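PDB 6TTB: formate dehydrogenase, which catalyses the NAD-dependent oxidation of formate, which yields carbon dioxide and NADH. Local coordinates for residues A151-D154 with L155-L159. Sequence-based numbering, arbitrary orientation.
Sequences AVMD and LLILL
Leu155 N donates to Ala151 O at 2.9 Å, the first of four successive i to i+4 backbone bonds in this piece of helix 144-160. The Leu155 side chain folds back over the preceding turn, so that CD2 lies near Val152 CA (3.9 Å). Val152 and Leu155 both pack on Leu207 of helix 198-207. Leu156 N donates to Val152 O in a nearly straight bond, with an N-H...O angle of 170°. Its side chain runs beside the same carbonyl, and the two Leu156 residues of the dimer pack on each other. Ile157 N reaches Met153 O at 2.7 Å. Here side chains also meet: Ile157 CD1 lies 3.8 Å from Met153 CG. The two chains run side by side and point the same way. With chi1 of 174° Met153 sends CG away from its own amide nitrogen, and it lies alongside Ile157 CD1. Both residues pack on Tyr162 of the second subunit. Leu158 N closes on Asp154 O at 2.9 Å, with the donor tilted 26° from the carbonyl plane. Asp154 and Leu158 share a face against Val272 of strand 269-273 and Ala298 of strand 294-299. Leu159 extends the helical bonding through Leu155 O and packs on Tyr270 and Leu186. This is a regular, buried alpha-helix, set between the parallel sheet of the Rossmann-type NAD-binding domain and the second subunit, as in dimeric D-2-hydroxyacid dehydrogenases.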
loop_
_atom_site.group_PDB
_atom_site.type_symbol
_atom_site.label_atom_id
_atom_site.label_comp_id
_atom_site.label_asym_id
_atom_site.label_seq_id
_atom_site.Cartn_x
_atom_site.Cartn_y
_atom_site.Cartn_z
ATOM N N ALA A 151 -3.693 5.042 5.435
ATOM C CA ALA A 151 -3.279 6.056 4.465
ATOM C C ALA A 151 -1.876 5.781 3.926
ATOM O O ALA A 151 -1.616 6.007 2.756
ATOM C CB ALA A 151 -3.440 7.491 4.984
ATOM N N VAL A 152 -0.948 5.363 4.796
ATOM C CA VAL A 152 0.413 5.173 4.318
ATOM C C VAL A 152 0.411 3.973 3.400
ATOM O O VAL A 152 1.051 4.003 2.338
ATOM C CB VAL A 152 1.488 5.138 5.434
ATOM C CG1 VAL A 152 1.416 6.369 6.312
ATOM C CG2 VAL A 152 1.313 3.993 6.286
ATOM N N MET A 153 -0.487 3.024 3.686
ATOM C CA MET A 153 -0.626 1.857 2.811
ATOM C C MET A 153 -1.054 2.320 1.423
ATOM O O MET A 153 -0.426 1.963 0.400
ATOM C CB MET A 153 -1.669 0.914 3.353
ATOM C CG MET A 153 -1.983 -0.224 2.480
ATOM S SD MET A 153 -3.338 -1.187 3.226
ATOM C CE MET A 153 -4.771 -0.202 2.743
ATOM N N ASP A 154 -2.060 3.191 1.410
ATOM C CA ASP A 154 -2.511 3.814 0.179
ATOM C C ASP A 154 -1.370 4.521 -0.540
ATOM O O ASP A 154 -1.274 4.377 -1.770
ATOM C CB ASP A 154 -3.695 4.748 0.412
ATOM C CG ASP A 154 -5.007 4.083 0.836
ATOM O OD1 ASP A 154 -5.146 2.921 0.707
ATOM O OD2 ASP A 154 -5.886 4.791 1.200
ATOM N N LEU A 155 -0.548 5.342 0.178
ATOM C CA LEU A 155 0.613 5.956 -0.500
ATOM C C LEU A 155 1.386 4.866 -1.207
ATOM O O LEU A 155 1.537 4.908 -2.393
ATOM C CB LEU A 155 1.569 6.668 0.463
ATOM C CG LEU A 155 1.338 8.169 0.743
ATOM C CD1 LEU A 155 0.479 8.857 -0.352
ATOM C CD2 LEU A 155 0.689 8.313 2.069
ATOM N N LEU A 156 1.774 3.836 -0.458
ATOM C CA LEU A 156 2.600 2.786 -0.980
ATOM C C LEU A 156 1.923 2.129 -2.177
ATOM O O LEU A 156 2.512 2.054 -3.219
ATOM C CB LEU A 156 2.887 1.799 0.154
ATOM C CG LEU A 156 3.866 2.309 1.224
ATOM C CD1 LEU A 156 3.768 1.504 2.495
ATOM C CD2 LEU A 156 5.299 2.288 0.725
ATOM N N ILE A 157 0.674 1.678 -2.036
ATOM C CA ILE A 157 -0.014 0.974 -3.131
ATOM C C ILE A 157 -0.025 1.867 -4.361
ATOM O O ILE A 157 0.140 1.420 -5.462
ATOM C CB ILE A 157 -1.457 0.595 -2.720
ATOM C CG1 ILE A 157 -1.485 -0.474 -1.635
ATOM C CG2 ILE A 157 -2.303 0.196 -3.935
ATOM C CD1 ILE A 157 -2.866 -0.808 -1.155
ATOM N N LEU A 158 -0.300 3.127 -4.157
ATOM C CA LEU A 158 -0.343 4.078 -5.242
ATOM C C LEU A 158 1.039 4.243 -5.926
ATOM O O LEU A 158 1.163 4.078 -7.141
ATOM C CB LEU A 158 -0.918 5.370 -4.655
ATOM C CG LEU A 158 -2.415 5.641 -4.996
ATOM C CD1 LEU A 158 -3.161 4.393 -5.468
ATOM C CD2 LEU A 158 -3.164 6.254 -3.856
ATOM N N LEU A 159 2.088 4.606 -5.175
ATOM C CA LEU A 159 3.375 4.901 -5.813
ATOM C C LEU A 159 3.979 3.622 -6.377
ATOM O O LEU A 159 4.582 3.615 -7.424
ATOM C CB LEU A 159 4.342 5.571 -4.825
ATOM C CG LEU A 159 4.095 7.070 -4.627
ATOM C CD1 LEU A 159 4.227 7.409 -3.164
ATOM C CD2 LEU A 159 5.020 7.938 -5.478
#